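Local structure of 1-Pyrroline-5-Carboxylate reductase (Streptococcus pyogenes, 2AMF) at residues L108-P113 with K156-F161; G12-A17 with P113-Q118. The protein probably catalyses the last step of proline biosynthesis, the NAD(P)H-dependent reduction of 1-pyrroline-5-carboxylate to L-proline. All coordinates share one frame; numbering follows the deposited sequence.

Overall arrangement
Both contacts are largely buried and share P113, where strand 108-112 runs out into the loop that follows it; the centres of contacts 1 and 2 lie about 15 Å apart. Contact 1 carries the strand to the start of the long helix 158-185, and so joins the sheet to that helix of the dimerisation region. Contact 2 takes the loop after the strand back to the start of helix 13-23, beside the dinucleotide site. Their chemistry differs accordingly: contact 1 mixes aromatic rings with a guanidinium and a water-bridged carboxylate, whereas contact 2 is mainly methionine and alanine, with P113. Both touch the same bound proline, and each also meets the second subunit.

Contact 1 (L108-P113 with K156-F161); sequences LLRIMP and KDFDTF. With PRO (proline), chain S.
F158, in the first turn of helix 158-185, packs against both R110 and M112 of strand 108-112. Its CD2 lies over one face of the R110 guanidinium, 3.7 Å from CZ and offset toward the rim, with the two planes 51° apart. A phenylalanine can cover this flat group and also meet an apolar atom: F158 CE2 is 4.1 Å from M112 CB. The arginine's bend at chi3 (81°) turns the guanidinium face to the CD2 side of F158. The edge of the guanidinium holds two waters in its plane: NH1 donates to water 2 (3.0 Å) and NH2 weakly to water 1. Water 1 donates to D159 OD1 (2.8 Å), bridging opposite charges; the water 2 leg is implausibly short, hence doubtful. E155 gives NH1 a direct salt bridge.

M112 CG, anti to the backbone N (chi1 -179°), lies 4.0 Å from F161 CD2. Methionine's flexible chain lays CB and CG against the rings while its bends lead SD to the bound proline, 3.5 Å from the ligand's O. The contact seats the helix of the dimerisation region against the mixed sheet, with A125 of strand 122-128 beside both phenylalanines and L95 of helix 95-102 touching R110.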
# COMPACT_ATOMS: atom_id res chain seq x y z
N LEU E 108 -13.14 47.45 5.79
CA LEU E 108 -12.37 46.29 6.29
C LEU E 108 -11.55 45.73 5.17
O LEU E 108 -12.02 45.69 4.02
CB LEU E 108 -13.27 45.19 6.87
CG LEU E 108 -14.25 45.56 7.99
CD1 LEU E 108 -15.26 44.46 8.19
CD2 LEU E 108 -13.53 45.86 9.30
N LEU E 109 -10.34 45.32 5.51
CA LEU E 109 -9.41 44.76 4.53
C LEU E 109 -8.84 43.45 5.02
O LEU E 109 -8.66 43.24 6.22
CB LEU E 109 -8.27 45.74 4.20
CG LEU E 109 -8.75 47.10 3.67
CD1 LEU E 109 -8.72 48.15 4.78
CD2 LEU E 109 -7.89 47.56 2.51
N ARG E 110 -8.56 42.56 4.08
CA ARG E 110 -7.84 41.35 4.45
C ARG E 110 -6.48 41.31 3.82
O ARG E 110 -6.32 41.65 2.65
CB ARG E 110 -8.61 40.11 4.03
CG ARG E 110 -9.59 39.65 5.05
CD ARG E 110 -10.26 38.38 4.54
NE ARG E 110 -9.46 37.17 4.75
CZ ARG E 110 -9.80 35.97 4.27
NH1 ARG E 110 -10.91 35.82 3.55
NH2 ARG E 110 -9.03 34.91 4.51
N ILE E 111 -5.50 40.86 4.59
CA ILE E 111 -4.20 40.52 4.03
C ILE E 111 -3.81 39.07 4.34
O ILE E 111 -4.29 38.47 5.32
CB ILE E 111 -3.06 41.50 4.45
CG1 ILE E 111 -2.78 41.41 5.96
CG2 ILE E 111 -3.36 42.93 3.98
CD1 ILE E 111 -1.53 42.23 6.40
N MET E 112 -2.98 38.49 3.49
CA MET E 112 -2.39 37.20 3.78
C MET E 112 -0.91 37.29 3.49
O MET E 112 -0.50 37.18 2.34
CB MET E 112 -3.06 36.03 3.01
CG MET E 112 -2.47 34.58 3.34
SD MET E 112 -2.18 34.25 5.10
CE MET E 112 -3.86 34.32 5.71
N PRO E 113 -0.12 37.57 4.54
CA PRO E 113 1.34 37.69 4.48
C PRO E 113 2.01 36.34 4.77
O PRO E 113 1.32 35.33 5.00
CB PRO E 113 1.65 38.72 5.59
CG PRO E 113 0.55 38.40 6.65
CD PRO E 113 -0.64 37.81 5.90
N LYS E 156 -12.51 35.27 -2.86
CA LYS E 156 -12.84 33.86 -3.10
C LYS E 156 -11.57 33.00 -3.28
O LYS E 156 -11.61 31.78 -3.10
CB LYS E 156 -13.76 33.69 -4.33
CG LYS E 156 -13.19 34.23 -5.62
CD LYS E 156 -14.01 33.82 -6.83
CE LYS E 156 -13.90 34.84 -7.95
NZ LYS E 156 -12.61 34.78 -8.69
N ASP E 157 -10.44 33.65 -3.60
CA ASP E 157 -9.16 32.98 -3.79
C ASP E 157 -8.24 33.07 -2.57
O ASP E 157 -7.08 32.60 -2.63
CB ASP E 157 -8.46 33.55 -5.03
CG ASP E 157 -9.18 33.21 -6.34
OD1 ASP E 157 -9.78 32.11 -6.45
OD2 ASP E 157 -9.16 34.04 -7.27
N PHE E 158 -8.71 33.66 -1.48
CA PHE E 158 -7.85 33.83 -0.30
C PHE E 158 -7.39 32.54 0.38
O PHE E 158 -6.25 32.49 0.85
CB PHE E 158 -8.42 34.80 0.73
CG PHE E 158 -7.78 36.17 0.68
CD1 PHE E 158 -7.84 36.94 -0.49
CD2 PHE E 158 -7.08 36.67 1.79
CE1 PHE E 158 -7.23 38.18 -0.54
CE2 PHE E 158 -6.49 37.91 1.75
CZ PHE E 158 -6.55 38.67 0.59
N ASP E 159 -8.24 31.50 0.41
CA ASP E 159 -7.85 30.24 1.09
C ASP E 159 -6.71 29.54 0.32
O ASP E 159 -5.74 29.08 0.92
CB ASP E 159 -9.04 29.30 1.30
CG ASP E 159 -10.00 29.79 2.39
OD1 ASP E 159 -9.64 30.71 3.18
OD2 ASP E 159 -11.12 29.23 2.45
N THR E 160 -6.84 29.52 -1.00
CA THR E 160 -5.82 29.01 -1.90
C THR E 160 -4.51 29.78 -1.79
O THR E 160 -3.44 29.18 -1.68
CB THR E 160 -6.34 29.01 -3.37
OG1 THR E 160 -7.61 28.35 -3.42
CG2 THR E 160 -5.37 28.29 -4.32
N PHE E 161 -4.59 31.11 -1.78
CA PHE E 161 -3.40 31.94 -1.59
C PHE E 161 -2.74 31.66 -0.23
O PHE E 161 -1.51 31.60 -0.13
CB PHE E 161 -3.76 33.42 -1.69
CG PHE E 161 -2.56 34.32 -1.78
CD1 PHE E 161 -2.10 34.77 -3.03
CD2 PHE E 161 -1.90 34.74 -0.63
CE1 PHE E 161 -1.02 35.61 -3.11
CE2 PHE E 161 -0.81 35.58 -0.70
CZ PHE E 161 -0.37 36.03 -1.95
N PRO S . 2.79 33.14 8.96
CA PRO S . 1.36 33.09 9.24
C PRO S . 0.41 34.05 8.48
O PRO S . 0.53 34.31 7.29
CB PRO S . 1.31 33.23 10.77
CG PRO S . 2.61 32.51 11.23
CD PRO S . 3.52 32.38 9.98
OXT PRO S . -0.54 34.58 9.05
O HOH W 1 -7.63 32.39 4.20
O HOH W 2 -10.96 32.86 3.28

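Contact 2 (G12-A17 with P113-Q118); sequences GKMASA and PNMNAQ. With PRO (proline), chain S.
The helix that follows the glycine-rich turn of a Rossmann-type nucleotide-binding fold here meets the loop after strand 108-112. M14, seen to bind NADP(+) in this protein, carries the largest share of the contact. Bends at chi2 (52°) and chi3 (-104°) bring its CE in among three residues of the loop: it is 3.3 Å from the backbone O of N114, 3.7 Å from CB of A117 and 3.8 Å from CB of P113. An unbranched thioether suits such a place, since it can thread between backbone and small side chains.

M115 reaches back from the loop. Its CE lies 3.6 Å from the backbone O of K13 and 3.8 Å from M14 SD, and it also approaches the methyl of A17. Both methionines touch the bound proline from the same general side: M14 SD stands 3.3 Å from the ligand's N, and M115 CE is 3.6 Å from its CD. Further along the helix the chains come close, A17 CA lying 4.8 Å from Q118 CA; alanines permit this, and A17 CB packs on A117 CB.

Each segment is braced from within. G12 O, at the N-cap position, accepts from both N and OG of S16, which reach it from opposite faces of its plane. N114 OD1 takes the backbone N-H of N116 in an Asx turn, while its ND2 bonds to A165 O in helix 158-185. M14, a known NADP(+) contact, here touches proline, the expected product, consistent with a Rossmann-fold dehydrogenase site where product and dinucleotide meet.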
# COMPACT_ATOMS: atom_id res chain seq x y z
N GLY E 12 1.74 38.26 17.67
CA GLY E 12 2.46 37.02 17.69
C GLY E 12 3.60 37.10 16.70
O GLY E 12 4.14 38.18 16.43
N LYS E 13 3.93 35.95 16.15
CA LYS E 13 5.06 35.84 15.25
C LYS E 13 4.88 36.63 13.94
O LYS E 13 5.81 37.32 13.50
CB LYS E 13 5.38 34.35 15.01
CG LYS E 13 5.81 33.65 16.30
CD LYS E 13 6.64 32.40 16.06
CE LYS E 13 7.55 32.10 17.26
NZ LYS E 13 8.88 32.82 17.17
N MET E 14 3.69 36.52 13.35
CA MET E 14 3.40 37.16 12.06
C MET E 14 3.31 38.68 12.22
O MET E 14 3.95 39.41 11.47
CB MET E 14 2.13 36.57 11.41
CG MET E 14 1.98 36.83 9.88
SD MET E 14 3.36 36.41 8.78
CE MET E 14 4.00 38.07 8.49
N ALA E 15 2.56 39.14 13.21
CA ALA E 15 2.50 40.57 13.51
C ALA E 15 3.89 41.17 13.80
O ALA E 15 4.19 42.28 13.32
CB ALA E 15 1.54 40.85 14.64
N SER E 16 4.73 40.44 14.54
CA SER E 16 6.11 40.89 14.82
C SER E 16 6.90 41.03 13.53
O SER E 16 7.59 42.04 13.33
CB SER E 16 6.85 39.92 15.74
OG SER E 16 6.14 39.77 16.96
N ALA E 17 6.79 40.03 12.66
CA ALA E 17 7.49 40.05 11.38
C ALA E 17 7.17 41.28 10.51
O ALA E 17 8.06 41.78 9.84
CB ALA E 17 7.25 38.72 10.60
N PRO E 113 -0.12 37.57 4.54
CA PRO E 113 1.34 37.69 4.48
C PRO E 113 2.01 36.34 4.77
O PRO E 113 1.32 35.33 5.00
CB PRO E 113 1.65 38.72 5.59
CG PRO E 113 0.55 38.40 6.65
CD PRO E 113 -0.64 37.81 5.90
N ASN E 114 3.34 36.30 4.71
CA ASN E 114 4.07 35.13 5.15
C ASN E 114 5.31 35.57 5.92
O ASN E 114 5.63 36.76 5.95
CB ASN E 114 4.39 34.16 3.99
CG ASN E 114 5.34 34.74 2.97
OD1 ASN E 114 6.23 35.50 3.32
ND2 ASN E 114 5.15 34.41 1.71
N MET E 115 5.97 34.62 6.54
CA MET E 115 7.10 34.89 7.45
C MET E 115 8.29 35.59 6.77
O MET E 115 9.14 36.15 7.46
CB MET E 115 7.52 33.57 8.08
CG MET E 115 8.30 33.63 9.41
SD MET E 115 7.77 34.61 10.84
CE MET E 115 6.02 34.78 10.89
N ASN E 116 8.33 35.60 5.44
CA ASN E 116 9.37 36.32 4.72
C ASN E 116 9.29 37.85 4.86
O ASN E 116 10.25 38.57 4.52
CB ASN E 116 9.42 35.85 3.26
CG ASN E 116 9.73 34.35 3.14
OD1 ASN E 116 9.25 33.67 2.23
ND2 ASN E 116 10.51 33.84 4.07
N ALA E 117 8.17 38.33 5.39
CA ALA E 117 8.05 39.70 5.90
C ALA E 117 9.25 40.07 6.78
O ALA E 117 9.63 41.24 6.83
CB ALA E 117 6.73 39.88 6.67
N GLN E 118 9.84 39.07 7.44
CA GLN E 118 11.05 39.23 8.29
C GLN E 118 12.22 39.89 7.58
O GLN E 118 12.98 40.64 8.20
CB GLN E 118 11.54 37.88 8.83
CG GLN E 118 10.64 37.26 9.88
CD GLN E 118 11.27 36.05 10.57
OE1 GLN E 118 11.87 35.18 9.93
NE2 GLN E 118 11.12 35.99 11.89
N PRO S . 2.79 33.14 8.96
CA PRO S . 1.36 33.09 9.24
C PRO S . 0.41 34.05 8.48
O PRO S . 0.53 34.31 7.29
CB PRO S . 1.31 33.23 10.77
CG PRO S . 2.61 32.51 11.23
CD PRO S . 3.52 32.38 9.98
OXT PRO S . -0.54 34.58 9.05